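Local coordinates for protein Sso-CP2 metallo-carboxypetidase (Sulfolobus solfataricus, PDB 4MMO) that probably cleaves peptides as a zinc-dependent carboxypeptidase of the M20 family and assembles from two subunits, at residues A[281-287]-A[305-311]; A[345-349]-A[383-389]; A[81-85]-A[410-414]. All blocks are in the same frame, centred on the assembly; numbering follows the deposited sequence.

Contact 1 of 3, residues A[281-287]-A[305-311]; sequences TCNVDGF and FAKLDFR. With SO4 (sulfate ion), chain D.
The carbonyl oxygen of F305 lies over one face of the F287 ring. CB of A306 meets the same ring obliquely, 3.8 Å from F287 CD1. The F310 ring takes SG of C282 at an oblique angle, 4.2 Å from its centroid, a sulfur-aromatic contact. A sulfate, probably picked up from the crystallisation medium, sits at the edge of the R311 guanidinium, where R311 NH1 donates to O4 at 2.7 Å. The two strands form an antiparallel hairpin of the dimerisation domain, N283 and D309 being a hydrogen-bonded pair. The side-chain amide of N283 has OD1 of D309 in its plane. ND2 donates to the syn lone pair of that oxygen at 2.9 Å, although amide and carboxylate planes are 71° apart. With CG between backbone N and carbonyl carbon (chi1 73°), the D309 carboxylate reaches N283 and D285. Its OD1 is also 2.7 Å from OD2 of D285, so one acid probably holds a proton. Its OD2 has a long salt bridge with R311 NE (the hydrogen bond is weak), accepts from a water that also binds T281 OG1, and bonds S198 OG of the second subunit. An alanine in place of D309 is likely to leave R311 NE and the N283 amide each without a carboxylate partner. At a classic beta bulge D285 and G286 share K307 as their partner: D285 N reaches K307 O at 2.8 Å, G286 N only weakly. D285 OD1 and N283 ND2 bond to the backbone of I299 of the second subunit, and K307 NZ to G295 O of that subunit. G286 and F287 pair with a strand of that chain, extending the sheet across the interface. Strand 178-190 flanks 305-311, and helix 207-218 packs on C282, F287 and L308.

Contact 2 of 3, residues A[345-349]-A[383-389]; sequences YPVRT and MGLFVYK
V347 and Y345, at the end of strand 337-348, pack against the short helix 383-389. This is a strand-to-helix contact between the antiparallel sheet and the zinc-binding part of the M20 fold. The tight part centres on V347 and G384. V347 CG2 comes to 3.4 Å from G384 CA. A side chain would have little space at this glycine, because a CB there would fall about 3.0 Å from Y345 CB. CG1 of V347, anti to the backbone N (chi1 175°), meets V387 CG2 at 3.8 Å and also touches CE of M383. The M383 chain is extended, and its CE reaches T349 CG2 tip to tip. T349 OG1 bonds to A395 O, and A395 also touches M383 and V387, which places this patch beside strand 395-396. The outer side is looser and wetter. The edge of Y388 is turned to the face of Y345 in an offset T-shaped pair, with planes at 69°. P346 O lies in the plane of the Y388 ring, at its edge and 3.2 Å from CE2. K389 bends at its second torsion; its side chain crosses that of Y345 at about a right angle, and CE comes to 3.9 Å from Y345 CE1. Its NZ also has a long, weak ion pair with E145. Waters join the two segments at three points. One links R348 N to Y388 OH, and another lies between Y345 OH and K389 NZ. The third bridges the backbones: it donates to Y345 O at 2.6 Å and accepts from G384 N at 2.8 Å.

Contact 3 of 3, residues A[81-85]-A[410-414]; sequences SEWKR and APNEN
CG of N412 is anti to its own carbonyl carbon (chi1 -56°), which brings the amide to the backbone of E82 and K84. The backbone of N412 is in the left-handed region. W83 has a similar first torsion, chi1 -75°, which lays the indole over the backbone of 411-412. Backbone N of N412 lies over one face of the ring, 3.3 Å from W83 CZ3. CA of P411 covers the same face, offset toward the rim. CB of P411 stands almost straight above the five-membered ring, 3.9 Å from its centroid, a CH-pi contact. The side chain of N412 then grips the backbone around the tryptophan. OD1 accepts from K84 N at 2.8 Å, in the carbonyl plane and on a lone pair, with a nearly straight bond of 168°. A water donates to the same OD1 and accepts from R85 N and R85 NH1, while R85 NE forms a salt bridge with E93. ND2 gives a weak bond to E82 O at 3.4 Å. The amide thus holds the chain before and after W83, and its rotation is probably fixed by these bonds. N414 ND2 donates to N412 O at 3.2 Å, a bond that links N412 to the start of strand 414-416. K84 and E82 lie on the exposed side. The E413 carboxylate lies beside D104, a zinc ligand. It takes R100 NH1 and the backbone N of G101, S103 and D104. The contact joins two loops beside the M20 zinc site, and E413 is consistent with a second-shell residue positioning the D104 segment.

In the fold
From the N terminus, 81-85 comes first, in a loop between strands 65-71 and 91-93. Its partner 410-414 lies near the C terminus, so contact 3 closes a very long loop across most of the chain. Both other contacts fall within that span and follow one another without crossing. Contact 1 closes a short hairpin between strands 283-290 and 299-312 at the subunit interface. Contact 2 comes later, where strand 337-348 of the same sheet runs out onto helix 383-389. Contact 2 thus ties the sheet back to the zinc-binding part, and contact 3 joins two loops across the chain's centre from it, about 33 Å away between centres.

Contact 1 of 3, residues A[281-287]-A[305-311]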
loop_
_atom_site.group_PDB
_atom_site.type_symbol
_atom_site.label_atom_id
_atom_site.label_comp_id
_atom_site.label_asym_id
_atom_site.label_seq_id
_atom_site.Cartn_x
_atom_site.Cartn_y
_atom_site.Cartn_z
ATOM N N THR A 281 16.584 -4.345 -13.202
ATOM C CA THR A 281 15.511 -3.489 -12.699
ATOM C C THR A 281 15.633 -3.165 -11.220
ATOM O O THR A 281 16.330 -3.848 -10.473
ATOM C CB THR A 281 14.131 -4.146 -12.892
ATOM O OG1 THR A 281 14.020 -5.295 -12.039
ATOM C CG2 THR A 281 13.928 -4.557 -14.342
ATOM N N CYS A 282 14.947 -2.097 -10.824
ATOM C CA CYS A 282 14.633 -1.823 -9.430
ATOM C C CYS A 282 13.147 -1.509 -9.371
ATOM O O CYS A 282 12.734 -0.382 -9.627
ATOM C CB CYS A 282 15.435 -0.639 -8.893
ATOM S SG CYS A 282 14.880 -0.075 -7.257
ATOM N N ASN A 283 12.351 -2.520 -9.044
ATOM C CA ASN A 283 10.901 -2.411 -9.093
ATOM C C ASN A 283 10.271 -2.360 -7.702
ATOM O O ASN A 283 10.731 -3.034 -6.776
ATOM C CB ASN A 283 10.337 -3.592 -9.879
ATOM C CG ASN A 283 8.830 -3.566 -9.969
ATOM O OD1 ASN A 283 8.254 -2.727 -10.663
ATOM N ND2 ASN A 283 8.180 -4.491 -9.276
ATOM N N VAL A 284 9.223 -1.553 -7.563
ATOM C CA VAL A 284 8.468 -1.483 -6.316
ATOM C C VAL A 284 7.262 -2.410 -6.415
ATOM O O VAL A 284 6.369 -2.194 -7.233
ATOM C CB VAL A 284 8.001 -0.041 -6.009
ATOM C CG1 VAL A 284 7.170 0.001 -4.728
ATOM C CG2 VAL A 284 9.197 0.896 -5.893
ATOM N N ASP A 285 7.245 -3.444 -5.580
ATOM C CA ASP A 285 6.150 -4.408 -5.576
ATOM C C ASP A 285 5.032 -3.934 -4.672
ATOM O O ASP A 285 3.872 -4.308 -4.848
ATOM C CB ASP A 285 6.631 -5.773 -5.085
ATOM C CG ASP A 285 7.749 -6.328 -5.921
ATOM O OD1 ASP A 285 7.463 -6.903 -6.993
ATOM O OD2 ASP A 285 8.914 -6.187 -5.507
ATOM N N GLY A 286 5.386 -3.119 -3.687
ATOM C CA GLY A 286 4.417 -2.686 -2.707
ATOM C C GLY A 286 4.873 -1.503 -1.886
ATOM O O GLY A 286 6.059 -1.320 -1.622
ATOM N N PHE A 287 3.902 -0.688 -1.499
ATOM C CA PHE A 287 4.127 0.404 -0.573
ATOM C C PHE A 287 2.849 0.594 0.231
ATOM O O PHE A 287 1.782 0.848 -0.331
ATOM C CB PHE A 287 4.494 1.682 -1.329
ATOM C CG PHE A 287 4.845 2.842 -0.434
ATOM C CD1 PHE A 287 6.167 3.165 -0.176
ATOM C CD2 PHE A 287 3.854 3.612 0.140
ATOM C CE1 PHE A 287 6.486 4.233 0.645
ATOM C CE2 PHE A 287 4.171 4.677 0.956
ATOM C CZ PHE A 287 5.486 4.985 1.208
ATOM N N PHE A 305 6.145 0.850 5.141
ATOM C CA PHE A 305 7.050 -0.124 4.543
ATOM C C PHE A 305 6.848 -0.279 3.041
ATOM O O PHE A 305 5.768 -0.011 2.508
ATOM C CB PHE A 305 6.947 -1.484 5.246
ATOM C CG PHE A 305 5.590 -2.115 5.167
ATOM C CD1 PHE A 305 4.607 -1.793 6.088
ATOM C CD2 PHE A 305 5.301 -3.045 4.184
ATOM C CE1 PHE A 305 3.356 -2.379 6.021
ATOM C CE2 PHE A 305 4.053 -3.634 4.111
ATOM C CZ PHE A 305 3.079 -3.302 5.032
ATOM N N ALA A 306 7.916 -0.703 2.373
ATOM C CA ALA A 306 7.908 -0.915 0.937
ATOM C C ALA A 306 8.652 -2.206 0.609
ATOM O O ALA A 306 9.555 -2.608 1.343
ATOM C CB ALA A 306 8.561 0.263 0.234
ATOM N N LYS A 307 8.259 -2.848 -0.489
ATOM C CA LYS A 307 8.891 -4.074 -0.947
ATOM C C LYS A 307 9.453 -3.880 -2.350
ATOM O O LYS A 307 8.739 -3.458 -3.262
ATOM C CB LYS A 307 7.891 -5.229 -0.934
ATOM C CG LYS A 307 7.563 -5.739 0.455
ATOM C CD LYS A 307 6.565 -6.886 0.409
ATOM C CE LYS A 307 6.027 -7.206 1.797
ATOM N NZ LYS A 307 6.343 -8.599 2.219
ATOM N N LEU A 308 10.735 -4.192 -2.507
ATOM C CA LEU A 308 11.441 -4.000 -3.768
ATOM C C LEU A 308 11.986 -5.324 -4.272
ATOM O O LEU A 308 12.451 -6.153 -3.487
ATOM C CB LEU A 308 12.612 -3.032 -3.583
ATOM C CG LEU A 308 12.324 -1.708 -2.874
ATOM C CD1 LEU A 308 13.630 -1.010 -2.527
ATOM C CD2 LEU A 308 11.455 -0.815 -3.738
ATOM N N ASP A 309 11.918 -5.520 -5.585
ATOM C CA ASP A 309 12.609 -6.626 -6.224
ATOM C C ASP A 309 13.534 -6.064 -7.297
ATOM O O ASP A 309 13.140 -5.195 -8.077
ATOM C CB ASP A 309 11.615 -7.639 -6.808
ATOM C CG ASP A 309 10.924 -7.134 -8.062
ATOM O OD1 ASP A 309 10.050 -6.252 -7.948
ATOM O OD2 ASP A 309 11.247 -7.630 -9.163
ATOM N N PHE A 310 14.778 -6.539 -7.295
ATOM C CA PHE A 310 15.761 -6.167 -8.303
ATOM C C PHE A 310 15.998 -7.365 -9.211
ATOM O O PHE A 310 16.417 -8.416 -8.736
ATOM C CB PHE A 310 17.102 -5.798 -7.660
ATOM C CG PHE A 310 17.068 -4.566 -6.791
ATOM C CD1 PHE A 310 16.649 -4.637 -5.473
ATOM C CD2 PHE A 310 17.496 -3.345 -7.285
ATOM C CE1 PHE A 310 16.637 -3.507 -4.671
ATOM C CE2 PHE A 310 17.486 -2.216 -6.489
ATOM C CZ PHE A 310 17.057 -2.298 -5.180
ATOM N N ARG A 311 15.729 -7.217 -10.505
ATOM C CA ARG A 311 16.079 -8.256 -11.470
ATOM C C ARG A 311 17.479 -7.962 -11.978
ATOM O O ARG A 311 17.779 -6.832 -12.361
ATOM C CB ARG A 311 15.097 -8.284 -12.636
ATOM C CG ARG A 311 13.659 -8.502 -12.229
ATOM C CD ARG A 311 13.403 -9.928 -11.791
ATOM N NE ARG A 311 12.031 -10.084 -11.319
ATOM C CZ ARG A 311 11.391 -11.242 -11.223
ATOM N NH1 ARG A 311 11.989 -12.374 -11.572
ATOM N NH2 ARG A 311 10.143 -11.268 -10.781
HETATM S S SO4 D . 9.831 -15.670 -11.511
HETATM O O1 SO4 D . 8.943 -14.959 -10.598
HETATM O O2 SO4 D . 10.099 -17.025 -11.001
HETATM O O3 SO4 D . 9.168 -15.614 -12.820
HETATM O O4 SO4 D . 11.110 -14.979 -11.619
HETATM O O HOH W 1 11.382 -6.270 -11.492
#

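Contact 2 of 3, residues A[345-349]-A[383-389]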
loop_
_atom_site.group_PDB
_atom_site.type_symbol
_atom_site.label_atom_id
_atom_site.label_comp_id
_atom_site.label_asym_id
_atom_site.label_seq_id
_atom_site.Cartn_x
_atom_site.Cartn_y
_atom_site.Cartn_z
ATOM N N TYR A 345 21.358 -15.666 -8.517
ATOM C CA TYR A 345 22.366 -15.203 -9.464
ATOM C C TYR A 345 21.812 -15.208 -10.886
ATOM O O TYR A 345 21.053 -16.105 -11.249
ATOM C CB TYR A 345 23.602 -16.107 -9.411
ATOM C CG TYR A 345 24.365 -16.052 -8.107
ATOM C CD1 TYR A 345 24.038 -16.893 -7.052
ATOM C CD2 TYR A 345 25.417 -15.164 -7.935
ATOM C CE1 TYR A 345 24.736 -16.847 -5.863
ATOM C CE2 TYR A 345 26.120 -15.108 -6.745
ATOM C CZ TYR A 345 25.777 -15.953 -5.714
ATOM O OH TYR A 345 26.475 -15.904 -4.527
ATOM N N PRO A 346 22.191 -14.209 -11.702
ATOM C CA PRO A 346 21.865 -14.282 -13.130
ATOM C C PRO A 346 22.738 -15.319 -13.826
ATOM O O PRO A 346 23.813 -15.638 -13.315
ATOM C CB PRO A 346 22.208 -12.882 -13.637
ATOM C CG PRO A 346 23.285 -12.418 -12.726
ATOM C CD PRO A 346 22.940 -12.984 -11.376
ATOM N N VAL A 347 22.283 -15.829 -14.969
ATOM C CA VAL A 347 22.980 -16.895 -15.683
ATOM C C VAL A 347 22.749 -16.777 -17.181
ATOM O O VAL A 347 21.649 -16.446 -17.621
ATOM C CB VAL A 347 22.471 -18.289 -15.253
ATOM C CG1 VAL A 347 23.122 -19.398 -16.082
ATOM C CG2 VAL A 347 22.725 -18.529 -13.787
ATOM N N ARG A 348 23.794 -17.065 -17.951
ATOM C CA ARG A 348 23.692 -17.212 -19.397
ATOM C C ARG A 348 24.682 -18.271 -19.849
ATOM O O ARG A 348 25.870 -18.179 -19.542
ATOM C CB ARG A 348 23.993 -15.895 -20.102
ATOM C CG ARG A 348 22.787 -15.013 -20.273
ATOM C CD ARG A 348 23.152 -13.703 -20.923
ATOM N NE ARG A 348 22.054 -12.749 -20.822
ATOM C CZ ARG A 348 22.201 -11.429 -20.776
ATOM N NH1 ARG A 348 23.409 -10.880 -20.830
ATOM N NH2 ARG A 348 21.131 -10.655 -20.680
ATOM N N THR A 349 24.194 -19.275 -20.570
ATOM C CA THR A 349 25.042 -20.374 -21.016
ATOM C C THR A 349 25.101 -20.425 -22.538
ATOM O O THR A 349 24.349 -19.735 -23.227
ATOM C CB THR A 349 24.542 -21.726 -20.478
ATOM O OG1 THR A 349 23.271 -22.036 -21.058
ATOM C CG2 THR A 349 24.416 -21.682 -18.963
ATOM N N MET A 383 18.691 -21.534 -11.529
ATOM C CA MET A 383 19.702 -22.024 -12.457
ATOM C C MET A 383 21.101 -21.681 -11.959
ATOM O O MET A 383 22.042 -22.457 -12.133
ATOM C CB MET A 383 19.473 -21.397 -13.830
ATOM C CG MET A 383 20.253 -22.021 -14.967
ATOM S SD MET A 383 19.589 -21.469 -16.554
ATOM C CE MET A 383 20.776 -22.165 -17.696
ATOM N N GLY A 384 21.224 -20.518 -11.325
ATOM C CA GLY A 384 22.497 -20.045 -10.806
ATOM C C GLY A 384 23.182 -21.016 -9.867
ATOM O O GLY A 384 24.404 -21.136 -9.882
ATOM N N LEU A 385 22.402 -21.714 -9.050
ATOM C CA LEU A 385 22.969 -22.671 -8.109
ATOM C C LEU A 385 23.639 -23.821 -8.845
ATOM O O LEU A 385 24.727 -24.258 -8.474
ATOM C CB LEU A 385 21.883 -23.219 -7.180
ATOM C CG LEU A 385 21.133 -22.180 -6.352
ATOM C CD1 LEU A 385 20.140 -22.875 -5.436
ATOM C CD2 LEU A 385 22.099 -21.306 -5.552
ATOM N N PHE A 386 22.987 -24.310 -9.891
ATOM C CA PHE A 386 23.489 -25.465 -10.614
ATOM C C PHE A 386 24.727 -25.100 -11.427
ATOM O O PHE A 386 25.686 -25.867 -11.495
ATOM C CB PHE A 386 22.385 -26.050 -11.497
ATOM C CG PHE A 386 21.230 -26.601 -10.713
ATOM C CD1 PHE A 386 21.302 -27.865 -10.151
ATOM C CD2 PHE A 386 20.085 -25.851 -10.517
ATOM C CE1 PHE A 386 20.249 -28.376 -9.418
ATOM C CE2 PHE A 386 19.023 -26.358 -9.786
ATOM C CZ PHE A 386 19.106 -27.621 -9.234
ATOM N N VAL A 387 24.720 -23.913 -12.016
ATOM C CA VAL A 387 25.840 -23.468 -12.835
ATOM C C VAL A 387 27.044 -23.060 -11.983
ATOM O O VAL A 387 28.168 -23.454 -12.270
ATOM C CB VAL A 387 25.426 -22.294 -13.741
ATOM C CG1 VAL A 387 26.622 -21.758 -14.523
ATOM C CG2 VAL A 387 24.331 -22.736 -14.693
ATOM N N TYR A 388 26.808 -22.278 -10.934
ATOM C CA TYR A 388 27.905 -21.691 -10.167
ATOM C C TYR A 388 28.349 -22.545 -8.985
ATOM O O TYR A 388 29.546 -22.662 -8.723
ATOM C CB TYR A 388 27.522 -20.291 -9.684
ATOM C CG TYR A 388 27.290 -19.319 -10.819
ATOM C CD1 TYR A 388 28.208 -19.204 -11.856
ATOM C CD2 TYR A 388 26.151 -18.534 -10.864
ATOM C CE1 TYR A 388 28.000 -18.327 -12.900
ATOM C CE2 TYR A 388 25.934 -17.650 -11.909
ATOM C CZ TYR A 388 26.860 -17.552 -12.921
ATOM O OH TYR A 388 26.648 -16.677 -13.961
ATOM N N LYS A 389 27.399 -23.139 -8.272
ATOM C CA LYS A 389 27.740 -23.907 -7.081
ATOM C C LYS A 389 28.082 -25.354 -7.429
ATOM O O LYS A 389 29.035 -25.912 -6.889
ATOM C CB LYS A 389 26.617 -23.840 -6.046
ATOM C CG LYS A 389 26.098 -22.433 -5.793
ATOM C CD LYS A 389 27.208 -21.492 -5.339
ATOM C CE LYS A 389 26.663 -20.109 -5.016
ATOM N NZ LYS A 389 27.677 -19.234 -4.361
HETATM O O HOH W 2 19.766 -18.266 -10.474
HETATM O O HOH W 3 26.552 -18.083 -2.377
HETATM O O HOH W 4 26.373 -16.589 -16.900
#

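Contact 3 of 3, residues A[81-85]-A[410-414]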
loop_
_atom_site.group_PDB
_atom_site.type_symbol
_atom_site.label_atom_id
_atom_site.label_comp_id
_atom_site.label_asym_id
_atom_site.label_seq_id
_atom_site.Cartn_x
_atom_site.Cartn_y
_atom_site.Cartn_z
ATOM N N SER A 81 -12.725 -17.357 -6.097
ATOM C CA SER A 81 -13.936 -16.946 -6.803
ATOM C C SER A 81 -13.719 -16.800 -8.310
ATOM O O SER A 81 -14.632 -17.041 -9.097
ATOM C CB SER A 81 -14.465 -15.632 -6.227
ATOM O OG SER A 81 -13.506 -14.594 -6.348
ATOM N N GLU A 82 -12.514 -16.407 -8.708
ATOM C CA GLU A 82 -12.209 -16.182 -10.119
ATOM C C GLU A 82 -12.025 -17.487 -10.894
ATOM O O GLU A 82 -12.023 -17.485 -12.126
ATOM C CB GLU A 82 -10.964 -15.301 -10.255
ATOM C CG GLU A 82 -11.232 -13.825 -9.986
ATOM C CD GLU A 82 -9.962 -12.996 -9.913
ATOM O OE1 GLU A 82 -8.868 -13.553 -10.139
ATOM O OE2 GLU A 82 -10.061 -11.783 -9.626
ATOM N N TRP A 83 -11.871 -18.595 -10.174
ATOM C CA TRP A 83 -11.714 -19.908 -10.798
ATOM C C TRP A 83 -13.059 -20.488 -11.231
ATOM O O TRP A 83 -13.995 -20.565 -10.435
ATOM C CB TRP A 83 -11.038 -20.880 -9.827
ATOM C CG TRP A 83 -9.566 -20.657 -9.654
ATOM C CD1 TRP A 83 -8.965 -19.714 -8.870
ATOM C CD2 TRP A 83 -8.506 -21.400 -10.268
ATOM N NE1 TRP A 83 -7.598 -19.823 -8.963
ATOM C CE2 TRP A 83 -7.292 -20.851 -9.814
ATOM C CE3 TRP A 83 -8.472 -22.478 -11.159
ATOM C CZ2 TRP A 83 -6.051 -21.341 -10.224
ATOM C CZ3 TRP A 83 -7.236 -22.960 -11.565
ATOM C CH2 TRP A 83 -6.045 -22.393 -11.096
ATOM N N LYS A 84 -13.150 -20.905 -12.492
ATOM C CA LYS A 84 -14.381 -21.496 -13.012
ATOM C C LYS A 84 -14.551 -22.923 -12.518
ATOM O O LYS A 84 -15.668 -23.381 -12.277
ATOM C CB LYS A 84 -14.380 -21.481 -14.539
ATOM C CG LYS A 84 -14.424 -20.090 -15.127
ATOM C CD LYS A 84 -14.534 -20.131 -16.638
ATOM C CE LYS A 84 -14.695 -18.734 -17.215
ATOM N NZ LYS A 84 -13.568 -17.840 -16.831
ATOM N N ARG A 85 -13.429 -23.620 -12.383
ATOM C CA ARG A 85 -13.404 -24.969 -11.840
ATOM C C ARG A 85 -12.464 -24.934 -10.646
ATOM O O ARG A 85 -11.567 -24.099 -10.602
ATOM C CB ARG A 85 -12.904 -25.958 -12.894
ATOM C CG ARG A 85 -13.584 -25.825 -14.253
ATOM C CD ARG A 85 -12.724 -26.405 -15.362
ATOM N NE ARG A 85 -13.318 -26.193 -16.680
ATOM C CZ ARG A 85 -13.155 -25.096 -17.416
ATOM N NH1 ARG A 85 -12.405 -24.091 -16.979
ATOM N NH2 ARG A 85 -13.745 -25.005 -18.598
ATOM N N ALA A 410 -1.914 -17.502 -12.607
ATOM C CA ALA A 410 -3.188 -16.846 -12.868
ATOM C C ALA A 410 -4.312 -17.867 -12.712
ATOM O O ALA A 410 -4.059 -19.072 -12.693
ATOM C CB ALA A 410 -3.188 -16.255 -14.265
ATOM N N PRO A 411 -5.563 -17.397 -12.588
ATOM C CA PRO A 411 -6.641 -18.371 -12.397
ATOM C C PRO A 411 -6.958 -19.158 -13.666
ATOM O O PRO A 411 -6.695 -18.688 -14.772
ATOM C CB PRO A 411 -7.832 -17.500 -11.989
ATOM C CG PRO A 411 -7.550 -16.174 -12.583
ATOM C CD PRO A 411 -6.057 -16.010 -12.533
ATOM N N ASN A 412 -7.525 -20.345 -13.484
ATOM C CA ASN A 412 -7.879 -21.232 -14.586
ATOM C C ASN A 412 -6.653 -21.650 -15.385
ATOM O O ASN A 412 -6.670 -21.650 -16.614
ATOM C CB ASN A 412 -8.920 -20.578 -15.497
ATOM C CG ASN A 412 -10.165 -20.151 -14.739
ATOM O OD1 ASN A 412 -10.759 -20.939 -14.001
ATOM N ND2 ASN A 412 -10.555 -18.892 -14.904
ATOM N N GLU A 413 -5.588 -22.007 -14.675
ATOM C CA GLU A 413 -4.409 -22.558 -15.318
ATOM C C GLU A 413 -4.759 -23.886 -15.974
ATOM O O GLU A 413 -5.498 -24.689 -15.403
ATOM C CB GLU A 413 -3.283 -22.765 -14.305
ATOM C CG GLU A 413 -2.051 -23.444 -14.890
ATOM C CD GLU A 413 -0.961 -23.651 -13.861
ATOM O OE1 GLU A 413 -1.057 -23.055 -12.766
ATOM O OE2 GLU A 413 -0.015 -24.422 -14.138
ATOM N N ASN A 414 -4.218 -24.119 -17.167
ATOM C CA ASN A 414 -4.504 -25.346 -17.901
ATOM C C ASN A 414 -3.443 -25.690 -18.940
ATOM O O ASN A 414 -2.679 -24.823 -19.361
ATOM C CB ASN A 414 -5.853 -25.220 -18.604
ATOM C CG ASN A 414 -5.806 -24.251 -19.767
ATOM O OD1 ASN A 414 -5.504 -24.635 -20.893
ATOM N ND2 ASN A 414 -6.092 -22.984 -19.497
HETATM O O HOH W 5 -10.967 -23.410 -14.412
#